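Local coordinates for 2''-aminoglycoside nucleotidyltransferase (PDB 4WQK), which confers bacterial resistance to kanamycin, gentamicin, tobramycin and related aminoglycosides by adenylating their 2''-hydroxyl group in a magnesium-dependent reaction, at residues Thr5-Thr8 / Leu9-Ile13; Ile130-Tyr133 / Phe134-Ala137; Trp145-Lys148 / His149-Tyr153; Thr158-Gly161 / Ala162-Glu166. All coordinates share one frame; numbering follows the deposited sequence.

Interaction 1: residues Thr5-Thr8 / Leu9-Ile13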
loop_
_atom_site.group_PDB
_atom_site.type_symbol
_atom_site.label_atom_id
_atom_site.label_comp_id
_atom_site.label_asym_id
_atom_site.label_seq_id
_atom_site.Cartn_x
_atom_site.Cartn_y
_atom_site.Cartn_z
ATOM N N THR A 5 -2.151 -10.792 -15.156
ATOM C CA THR A 5 -0.730 -10.677 -14.881
ATOM C C THR A 5 -0.431 -10.145 -13.477
ATOM O O THR A 5 0.375 -10.748 -12.749
ATOM C CB THR A 5 -0.061 -9.788 -15.954
ATOM O OG1 THR A 5 -0.238 -10.412 -17.216
ATOM C CG2 THR A 5 1.446 -9.614 -15.709
ATOM N N GLN A 6 -1.057 -9.047 -13.040
ATOM C CA GLN A 6 -0.718 -8.486 -11.736
ATOM C C GLN A 6 -1.178 -9.393 -10.602
ATOM O O GLN A 6 -0.468 -9.534 -9.615
ATOM C CB GLN A 6 -1.314 -7.079 -11.525
ATOM C CG GLN A 6 -0.572 -6.026 -12.283
ATOM C CD GLN A 6 -1.186 -4.659 -12.088
ATOM O OE1 GLN A 6 -2.234 -4.517 -11.449
ATOM N NE2 GLN A 6 -0.553 -3.646 -12.675
ATOM N N VAL A 7 -2.356 -10.003 -10.741
ATOM C CA VAL A 7 -2.851 -10.914 -9.694
ATOM C C VAL A 7 -1.887 -12.088 -9.552
ATOM O O VAL A 7 -1.468 -12.421 -8.428
ATOM C CB VAL A 7 -4.272 -11.435 -9.991
ATOM C CG1 VAL A 7 -4.634 -12.606 -9.059
ATOM C CG2 VAL A 7 -5.295 -10.307 -9.788
ATOM N N THR A 8 -1.468 -12.657 -10.673
ATOM C CA THR A 8 -0.563 -13.804 -10.635
ATOM C C THR A 8 0.756 -13.377 -9.989
ATOM O O THR A 8 1.316 -14.097 -9.140
ATOM C CB THR A 8 -0.316 -14.359 -12.034
ATOM O OG1 THR A 8 -1.554 -14.854 -12.566
ATOM C CG2 THR A 8 0.676 -15.497 -11.972
ATOM N N LEU A 9 1.242 -12.163 -10.306
ATOM C CA LEU A 9 2.479 -11.672 -9.720
ATOM C C LEU A 9 2.369 -11.409 -8.226
ATOM O O LEU A 9 3.274 -11.765 -7.452
ATOM C CB LEU A 9 2.939 -10.402 -10.461
ATOM C CG LEU A 9 4.234 -9.816 -9.888
ATOM C CD1 LEU A 9 5.408 -10.785 -10.048
ATOM C CD2 LEU A 9 4.521 -8.526 -10.668
ATOM N N ILE A 10 1.277 -10.790 -7.775
ATOM C CA ILE A 10 1.000 -10.588 -6.364
ATOM C C ILE A 10 1.020 -11.942 -5.648
ATOM O O ILE A 10 1.656 -12.077 -4.583
ATOM C CB ILE A 10 -0.361 -9.875 -6.141
ATOM C CG1 ILE A 10 -0.247 -8.412 -6.567
ATOM C CG2 ILE A 10 -0.763 -9.966 -4.679
ATOM C CD1 ILE A 10 -1.624 -7.696 -6.688
ATOM N N HIS A 11 0.349 -12.928 -6.223
ATOM C CA HIS A 11 0.344 -14.248 -5.555
ATOM C C HIS A 11 1.768 -14.823 -5.501
ATOM O O HIS A 11 2.179 -15.400 -4.445
ATOM C CB HIS A 11 -0.605 -15.247 -6.239
ATOM C CG HIS A 11 -2.060 -14.991 -5.942
ATOM N ND1 HIS A 11 -3.011 -15.982 -6.092
ATOM C CD2 HIS A 11 -2.723 -13.895 -5.506
ATOM C CE1 HIS A 11 -4.198 -15.496 -5.760
ATOM N NE2 HIS A 11 -4.053 -14.225 -5.413
ATOM N N LYS A 12 2.538 -14.707 -6.574
ATOM C CA LYS A 12 3.930 -15.204 -6.513
ATOM C C LYS A 12 4.777 -14.494 -5.460
ATOM O O LYS A 12 5.554 -15.153 -4.746
ATOM C CB LYS A 12 4.637 -15.061 -7.859
ATOM C CG LYS A 12 4.200 -16.023 -8.910
ATOM C CD LYS A 12 4.942 -15.792 -10.236
ATOM C CE LYS A 12 4.568 -16.872 -11.246
ATOM N NZ LYS A 12 4.392 -16.269 -12.590
ATOM N N ILE A 13 4.683 -13.167 -5.364
ATOM C CA ILE A 13 5.448 -12.420 -4.373
ATOM C C ILE A 13 5.060 -12.851 -2.968
ATOM O O ILE A 13 5.948 -13.100 -2.112
ATOM C CB ILE A 13 5.220 -10.920 -4.555
ATOM C CG1 ILE A 13 5.864 -10.475 -5.858
ATOM C CG2 ILE A 13 5.836 -10.137 -3.407
ATOM C CD1 ILE A 13 5.355 -9.090 -6.313
#
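The opening helix of the N-terminal nucleotidyltransferase domain, residues 5-19, brings Val-7 against His-11 and Thr-8 against Lys-12 one turn apart. Val-7 CG1 sits over one face of the imidazole, 4.3 Å from the ring centroid and 21° off the ring normal, a CH-pi contact displaced toward the rim. The valine methyl reaches this place because CG1 is anti to the backbone N (chi1 167°), and the two side chains run alongside each other. The imidazole has a polar anchor as well, since His-11 NE2 is hydrogen-bonded to the carbonyl of Ile-116 in the C-terminal domain. Thr-8 and Lys-12 also lie side by side on the exposed flank, where the methyl Thr-8 CG2 is 3.8 Å from Lys-12 NZ. Each pair is joined by its own i to i+4 bond, His-11 N to Val-7 O and Lys-12 N to Thr-8 O, both 2.9 Å. The ladder continues with Ile-10 N to Gln-6 O at 2.8 Å and a nearly straight N-H...O angle of 170°. Gln-6 turns inward, its amide bonded to Trp-30, the carbonyl of His-43 and Glu-84. Val-7 and Ile-10 lean on Trp-30 of helix 28-36, while Leu-9 and Ile-10 rest on Ile-46 of strand 46-51.

Interaction 2: residues Ile130-Tyr133 / Phe134-Ala137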
loop_
_atom_site.group_PDB
_atom_site.type_symbol
_atom_site.label_atom_id
_atom_site.label_comp_id
_atom_site.label_asym_id
_atom_site.label_seq_id
_atom_site.Cartn_x
_atom_site.Cartn_y
_atom_site.Cartn_z
ATOM N N ILE A 130 -6.065 6.258 3.193
ATOM C CA ILE A 130 -6.647 7.588 3.038
ATOM C C ILE A 130 -5.619 8.680 3.405
ATOM O O ILE A 130 -5.533 9.711 2.727
ATOM C CB ILE A 130 -7.917 7.682 3.898
ATOM C CG1 ILE A 130 -8.975 6.786 3.275
ATOM C CG2 ILE A 130 -8.424 9.131 4.002
ATOM C CD1 ILE A 130 -10.144 6.549 4.148
ATOM N N TRP A 131 -4.813 8.454 4.449
ATOM C CA TRP A 131 -3.761 9.375 4.825
ATOM C C TRP A 131 -2.841 9.721 3.640
ATOM O O TRP A 131 -2.456 10.875 3.476
ATOM C CB TRP A 131 -2.944 8.751 5.954
ATOM C CG TRP A 131 -2.007 9.633 6.711
ATOM C CD1 TRP A 131 -0.634 9.682 6.582
ATOM C CD2 TRP A 131 -2.341 10.524 7.784
ATOM N NE1 TRP A 131 -0.104 10.545 7.510
ATOM C CE2 TRP A 131 -1.127 11.105 8.242
ATOM C CE3 TRP A 131 -3.545 10.920 8.393
ATOM C CZ2 TRP A 131 -1.097 12.016 9.293
ATOM C CZ3 TRP A 131 -3.514 11.818 9.415
ATOM C CH2 TRP A 131 -2.289 12.363 9.879
ATOM N N ASP A 132 -2.486 8.720 2.834
ATOM C CA ASP A 132 -1.613 9.001 1.688
ATOM C C ASP A 132 -2.259 9.907 0.673
ATOM O O ASP A 132 -1.574 10.680 -0.012
ATOM C CB ASP A 132 -1.185 7.704 0.999
ATOM C CG ASP A 132 0.239 7.334 1.338
ATOM O OD1 ASP A 132 0.924 8.153 1.996
ATOM O OD2 ASP A 132 0.666 6.220 0.987
ATOM N N TYR A 133 -3.582 9.822 0.505
ATOM C CA TYR A 133 -4.246 10.770 -0.367
ATOM C C TYR A 133 -4.146 12.206 0.154
ATOM O O TYR A 133 -4.165 13.151 -0.614
ATOM C CB TYR A 133 -5.732 10.447 -0.566
ATOM C CG TYR A 133 -5.975 9.287 -1.493
ATOM C CD1 TYR A 133 -5.969 9.448 -2.867
ATOM C CD2 TYR A 133 -6.223 8.024 -0.976
ATOM C CE1 TYR A 133 -6.193 8.336 -3.717
ATOM C CE2 TYR A 133 -6.456 6.930 -1.798
ATOM C CZ TYR A 133 -6.435 7.094 -3.155
ATOM O OH TYR A 133 -6.661 5.972 -3.928
ATOM N N PHE A 134 -4.028 12.380 1.468
ATOM C CA PHE A 134 -3.880 13.716 2.000
ATOM C C PHE A 134 -2.544 14.335 1.577
ATOM O O PHE A 134 -2.482 15.524 1.237
ATOM C CB PHE A 134 -4.016 13.732 3.535
ATOM C CG PHE A 134 -5.366 13.249 4.033
ATOM C CD1 PHE A 134 -6.510 13.317 3.233
ATOM C CD2 PHE A 134 -5.473 12.752 5.328
ATOM C CE1 PHE A 134 -7.753 12.870 3.732
ATOM C CE2 PHE A 134 -6.717 12.307 5.823
ATOM C CZ PHE A 134 -7.841 12.394 5.026
ATOM N N TYR A 135 -1.479 13.528 1.570
ATOM C CA TYR A 135 -0.213 14.046 1.025
ATOM C C TYR A 135 -0.349 14.420 -0.445
ATOM O O TYR A 135 0.176 15.459 -0.882
ATOM C CB TYR A 135 0.914 13.034 1.163
ATOM C CG TYR A 135 1.353 12.704 2.562
ATOM C CD1 TYR A 135 1.947 13.673 3.377
ATOM C CD2 TYR A 135 1.190 11.434 3.050
ATOM C CE1 TYR A 135 2.379 13.333 4.678
ATOM C CE2 TYR A 135 1.613 11.083 4.309
ATOM C CZ TYR A 135 2.176 12.045 5.134
ATOM O OH TYR A 135 2.602 11.684 6.416
ATOM N N TYR A 136 -1.038 13.568 -1.200
ATOM C CA TYR A 136 -1.255 13.807 -2.616
ATOM C C TYR A 136 -2.013 15.128 -2.826
ATOM O O TYR A 136 -1.692 15.899 -3.750
ATOM C CB TYR A 136 -1.984 12.584 -3.213
ATOM C CG TYR A 136 -2.186 12.653 -4.710
ATOM C CD1 TYR A 136 -1.171 13.087 -5.549
ATOM C CD2 TYR A 136 -3.394 12.291 -5.280
ATOM C CE1 TYR A 136 -1.352 13.136 -6.927
ATOM C CE2 TYR A 136 -3.591 12.349 -6.658
ATOM C CZ TYR A 136 -2.568 12.779 -7.475
ATOM O OH TYR A 136 -2.745 12.853 -8.845
ATOM N N ALA A 137 -2.988 15.436 -1.970
ATOM C CA ALA A 137 -3.746 16.680 -2.117
ATOM C C ALA A 137 -2.872 17.923 -1.898
ATOM O O ALA A 137 -3.132 18.990 -2.468
ATOM C CB ALA A 137 -4.932 16.706 -1.166
#
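The ring of Phe-134 has the carbonyl oxygen Ile-130 O over the centre of one face, 3.7 Å above the plane, while the methyl Ile-130 CG2 approaches Phe-134 CZ to 3.5 Å. Ile-130 and Phe-134 extend in the same direction, and CG2 arrives there as the branch anti to the isoleucine backbone N. Trp-131 runs across Phe-134 at about a right angle, with CE3 lying 4.1 Å from Phe-134 CD2. The indole of Trp-131 and the ring of Tyr-135 are turned 88° against each other, their nearest carbons being Trp-131 CD1 and Tyr-135 CE2 at 3.5 Å. The phenol oxygen Tyr-135 OH lies at the indole edge, near its plane, and is hydrogen-bonded to Tyr-176 OH. On its own edge the Tyr-135 ring receives Asp-132 OD1, 3.5 Å from Tyr-135 CD2, the carboxylate plane being inclined 61° to the ring.

These groups radiate from helix 126-139 of the C-terminal domain, where five of the six residues from 131 to 136 are aromatic, Asp-132 being the exception. The Asp-132 side chain is about 7 Å from that of the magnesium ligand Asp-47, and that of Tyr-135 about 7 Å from that of Ala-101, which binds kanamycin; this flank therefore borders the cleft between the domains. Phe-172 of helix 162-176 meets Trp-131, Phe-134 and Tyr-135 edge-to-face. Phe-134 N makes weak bonds to both Ile-130 O and Trp-131 O, whereas Tyr-136 N bonds to Asp-132 O at 3.2 Å and 161°.

Interaction 3: residues Trp145-Lys148 / His149-Tyr153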
loop_
_atom_site.group_PDB
_atom_site.type_symbol
_atom_site.label_atom_id
_atom_site.label_comp_id
_atom_site.label_asym_id
_atom_site.label_seq_id
_atom_site.Cartn_x
_atom_site.Cartn_y
_atom_site.Cartn_z
ATOM N N TRP A 145 -6.852 16.359 -9.883
ATOM C CA TRP A 145 -6.539 14.927 -9.837
ATOM C C TRP A 145 -7.117 14.158 -11.022
ATOM O O TRP A 145 -8.256 14.400 -11.411
ATOM C CB TRP A 145 -7.116 14.267 -8.585
ATOM C CG TRP A 145 -6.430 14.560 -7.299
ATOM C CD1 TRP A 145 -5.409 15.422 -7.088
ATOM C CD2 TRP A 145 -6.751 13.974 -6.035
ATOM N NE1 TRP A 145 -5.062 15.419 -5.746
ATOM C CE2 TRP A 145 -5.878 14.533 -5.086
ATOM C CE3 TRP A 145 -7.707 13.036 -5.616
ATOM C CZ2 TRP A 145 -5.910 14.171 -3.738
ATOM C CZ3 TRP A 145 -7.736 12.678 -4.253
ATOM C CH2 TRP A 145 -6.856 13.253 -3.350
ATOM N N PRO A 146 -6.351 13.206 -11.572
ATOM C CA PRO A 146 -6.939 12.227 -12.492
ATOM C C PRO A 146 -8.149 11.572 -11.843
ATOM O O PRO A 146 -8.156 11.235 -10.646
ATOM C CB PRO A 146 -5.801 11.227 -12.711
ATOM C CG PRO A 146 -4.547 12.051 -12.472
ATOM C CD PRO A 146 -4.916 12.957 -11.348
ATOM N N THR A 147 -9.192 11.422 -12.641
ATOM C CA THR A 147 -10.438 10.853 -12.160
ATOM C C THR A 147 -10.261 9.502 -11.497
ATOM O O THR A 147 -10.949 9.233 -10.520
ATOM C CB THR A 147 -11.431 10.762 -13.327
ATOM O OG1 THR A 147 -11.695 12.079 -13.821
ATOM C CG2 THR A 147 -12.761 10.092 -12.920
ATOM N N LYS A 148 -9.311 8.671 -11.941
ATOM C CA LYS A 148 -9.141 7.374 -11.277
ATOM C C LYS A 148 -8.760 7.552 -9.797
ATOM O O LYS A 148 -9.131 6.725 -8.957
ATOM C CB LYS A 148 -8.098 6.488 -11.980
ATOM C CG LYS A 148 -6.653 6.983 -11.916
ATOM C CD LYS A 148 -5.760 6.250 -12.929
ATOM C CE LYS A 148 -4.479 7.023 -13.199
ATOM N NZ LYS A 148 -3.578 6.291 -14.151
ATOM N N HIS A 149 -8.077 8.643 -9.458
ATOM C CA HIS A 149 -7.672 8.844 -8.070
ATOM C C HIS A 149 -8.795 9.402 -7.264
ATOM O O HIS A 149 -8.969 9.060 -6.083
ATOM C CB HIS A 149 -6.474 9.758 -7.989
ATOM C CG HIS A 149 -5.251 9.159 -8.582
ATOM N ND1 HIS A 149 -4.929 7.825 -8.420
ATOM C CD2 HIS A 149 -4.272 9.696 -9.343
ATOM C CE1 HIS A 149 -3.800 7.570 -9.050
ATOM N NE2 HIS A 149 -3.385 8.686 -9.626
ATOM N N ILE A 150 -9.573 10.253 -7.910
ATOM C CA ILE A 150 -10.754 10.793 -7.288
ATOM C C ILE A 150 -11.687 9.623 -6.954
ATOM O O ILE A 150 -12.201 9.529 -5.837
ATOM C CB ILE A 150 -11.412 11.806 -8.215
ATOM C CG1 ILE A 150 -10.470 12.996 -8.426
ATOM C CG2 ILE A 150 -12.690 12.345 -7.600
ATOM C CD1 ILE A 150 -10.349 13.857 -7.214
ATOM N N GLU A 151 -11.863 8.704 -7.889
ATOM C CA GLU A 151 -12.777 7.591 -7.655
ATOM C C GLU A 151 -12.266 6.642 -6.578
ATOM O O GLU A 151 -13.067 6.158 -5.759
ATOM C CB GLU A 151 -13.030 6.820 -8.952
ATOM C CG GLU A 151 -13.787 7.652 -9.965
ATOM C CD GLU A 151 -14.047 6.931 -11.282
ATOM O OE1 GLU A 151 -13.365 5.913 -11.559
ATOM O OE2 GLU A 151 -14.934 7.389 -12.042
ATOM N N SER A 152 -10.968 6.346 -6.571
ATOM C CA SER A 152 -10.433 5.412 -5.581
ATOM C C SER A 152 -10.516 6.048 -4.190
ATOM O O SER A 152 -10.868 5.374 -3.207
ATOM C CB SER A 152 -8.990 5.000 -5.916
ATOM O OG SER A 152 -8.936 3.952 -6.880
ATOM N N TYR A 153 -10.229 7.354 -4.102
ATOM C CA TYR A 153 -10.379 8.071 -2.836
ATOM C C TYR A 153 -11.792 7.997 -2.301
ATOM O O TYR A 153 -11.988 7.665 -1.120
ATOM C CB TYR A 153 -9.976 9.539 -2.995
ATOM C CG TYR A 153 -10.139 10.390 -1.749
ATOM C CD1 TYR A 153 -9.267 10.252 -0.672
ATOM C CD2 TYR A 153 -11.175 11.305 -1.631
ATOM C CE1 TYR A 153 -9.396 11.021 0.477
ATOM C CE2 TYR A 153 -11.316 12.077 -0.463
ATOM C CZ TYR A 153 -10.417 11.942 0.564
ATOM O OH TYR A 153 -10.560 12.712 1.709
#
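Trp-145 and Tyr-153 form the densely packed side of this contact, an edge-to-face pair in which the indole edge is directed at the tyrosine face. Their ring centroids are 5.9 Å apart and the planes stand at 86°. With chi1 at 178°, the tyrosine ring leaves on the side away from its own N, which sets the phenol face opposite the indole edge, and Tyr-153 CB comes within 4.1 Å of Trp-145 CZ3. Ile-150 fills the corner beside them, with CG1 3.6 Å from Trp-145 CB. The indole nitrogen is held by the carbonyl of Val-140, and Tyr-136 of helix 126-139 stacks on the indole.

Contacts are sparser on the flank where the methyl Thr-147 CG2 is 3.6 Å from Glu-151 OE2, both residues being exposed. Elsewhere on the turn, Lys-148 CG lies over the centre of the His-149 imidazole, 4.1 Å from its centroid and 12° off the normal, while NZ continues to a salt bridge with Asp-44. Pro-146 meets the edge of the same ring. Pro-146 O also accepts His-149 N at 2.9 Å. With Pro-146 at the N-cap, this is the start of helix 147-160 in the C-terminal domain, whose first i to i+4 bond runs from Ile-150 N to Pro-146 O at 3.2 Å, in the carbonyl plane.

Interaction 4: residues Thr158-Gly161 / Ala162-Glu166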
loop_
_atom_site.group_PDB
_atom_site.type_symbol
_atom_site.label_atom_id
_atom_site.label_comp_id
_atom_site.label_asym_id
_atom_site.label_seq_id
_atom_site.Cartn_x
_atom_site.Cartn_y
_atom_site.Cartn_z
ATOM N N THR A 158 -15.984 5.977 1.364
ATOM C CA THR A 158 -17.262 5.314 1.592
ATOM C C THR A 158 -17.058 4.100 2.524
ATOM O O THR A 158 -17.907 3.820 3.394
ATOM C CB THR A 158 -17.871 4.863 0.280
ATOM O OG1 THR A 158 -18.148 6.020 -0.511
ATOM C CG2 THR A 158 -19.168 4.125 0.479
ATOM N N SER A 159 -15.934 3.409 2.354
ATOM C CA SER A 159 -15.700 2.187 3.126
ATOM C C SER A 159 -15.367 2.504 4.590
ATOM O O SER A 159 -15.817 1.785 5.494
ATOM C CB SER A 159 -14.575 1.377 2.479
ATOM O OG SER A 159 -14.892 1.009 1.129
ATOM N N LEU A 160 -14.589 3.547 4.839
ATOM C CA LEU A 160 -14.236 3.927 6.217
ATOM C C LEU A 160 -15.370 4.709 6.880
ATOM O O LEU A 160 -15.644 4.549 8.077
ATOM C CB LEU A 160 -12.950 4.759 6.216
ATOM C CG LEU A 160 -12.460 5.035 7.656
ATOM C CD1 LEU A 160 -12.085 3.763 8.393
ATOM C CD2 LEU A 160 -11.274 6.002 7.512
ATOM N N GLY A 161 -16.020 5.556 6.078
ATOM C CA GLY A 161 -17.140 6.350 6.519
ATOM C C GLY A 161 -16.770 7.824 6.651
ATOM O O GLY A 161 -15.684 8.200 7.090
ATOM N N ALA A 162 -17.706 8.665 6.281
ATOM C CA ALA A 162 -17.482 10.100 6.302
ATOM C C ALA A 162 -17.044 10.636 7.665
ATOM O O ALA A 162 -16.220 11.532 7.718
ATOM C CB ALA A 162 -18.725 10.800 5.870
ATOM N N GLU A 163 -17.629 10.133 8.751
ATOM C CA GLU A 163 -17.267 10.606 10.090
ATOM C C GLU A 163 -15.771 10.443 10.354
ATOM O O GLU A 163 -15.076 11.403 10.728
ATOM C CB GLU A 163 -18.076 9.854 11.155
ATOM C CG GLU A 163 -17.643 10.130 12.595
ATOM C CD GLU A 163 -17.952 11.551 13.055
ATOM O OE1 GLU A 163 -18.813 12.210 12.418
ATOM O OE2 GLU A 163 -17.337 12.008 14.056
ATOM N N LYS A 164 -15.277 9.233 10.139
ATOM C CA LYS A 164 -13.873 8.933 10.394
ATOM C C LYS A 164 -12.971 9.670 9.413
ATOM O O LYS A 164 -11.901 10.154 9.782
ATOM C CB LYS A 164 -13.620 7.418 10.312
ATOM C CG LYS A 164 -14.172 6.637 11.517
ATOM C CD LYS A 164 -13.911 5.134 11.352
ATOM C CE LYS A 164 -14.653 4.309 12.380
ATOM N NZ LYS A 164 -14.262 2.869 12.217
ATOM N N VAL A 165 -13.367 9.755 8.151
ATOM C CA VAL A 165 -12.544 10.507 7.218
ATOM C C VAL A 165 -12.387 12.007 7.621
ATOM O O VAL A 165 -11.278 12.563 7.555
ATOM C CB VAL A 165 -13.113 10.410 5.788
ATOM C CG1 VAL A 165 -12.317 11.336 4.849
ATOM C CG2 VAL A 165 -13.000 8.969 5.318
ATOM N N GLU A 166 -13.474 12.660 8.037
ATOM C CA GLU A 166 -13.400 14.055 8.441
ATOM C C GLU A 166 -12.454 14.227 9.620
ATOM O O GLU A 166 -11.676 15.166 9.652
ATOM C CB GLU A 166 -14.803 14.588 8.786
ATOM C CG GLU A 166 -14.959 16.126 8.808
ATOM C CD GLU A 166 -16.307 16.549 9.392
ATOM O OE1 GLU A 166 -17.215 15.690 9.439
ATOM O OE2 GLU A 166 -16.470 17.723 9.798
HETATM O O HOH W 1 -16.995 6.564 9.874
HETATM O O HOH W 2 -15.485 2.338 9.556
#
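Leu-160 and Lys-164 meet across a tight helix-to-helix turn in the C-terminal domain, where Gly-161 both ends helix 147-160 and serves as N-cap of helix 162-176. Gly-161, with phi 108° and psi 142°, takes a backbone shape in which a side chain would crowd the oxygen of Leu-160. Leu-160 places CG anti to the backbone N, turning its branched end toward the new helix. CD1 is 3.7 Å from Lys-164 CD, while CD2 touches Lys-164 CB at 3.9 Å and reaches Val-165 CG2 at 4.1 Å. The lysine takes the other common course, CG anti to the carbonyl carbon, and stays extended beyond it; its chain crosses the leucine at about a right angle. Val-165 directs CG2 back at the turn, where it lies 3.3 Å from Gly-161 O. That oxygen accepts Val-165 N at 3.0 Å along a nearly straight N-H...O line of 170°, the first i to i+4 bond of helix 162-176. Leu-160 also packs on Trp-126 and Ile-130 of helix 126-139. Two waters bridge the turn from the last carbonyl of the old helix: Leu-160 O accepts from both, one water in turn accepting from Lys-164 N and the other from Lys-164 NZ at 3.0 Å.

Interaction 1 stands apart in the N-terminal domain, its centre 24 to 30 Å from the others, whereas interactions 2, 3 and 4 belong to one C-terminal helical bundle and touch one another. Interactions 1, 2 and 3 are partly buried; interaction 4 is a surface contact. Helix 147-160 is shared, starting in interaction 3 and ending in interaction 4. Phe-134 CE1 lies 3.5 Å from Tyr-153 OH between interactions 2 and 3, and Tyr-153 OH 3.9 Å from Val-165 CG1 between 3 and 4. Aromatic chemistry dominates interactions 2 and 3, aliphatic packing and bridging waters mark interaction 4, and interaction 1 combines a CH-pi contact with strong i to i+4 bonds, several of which are weak in interaction 2.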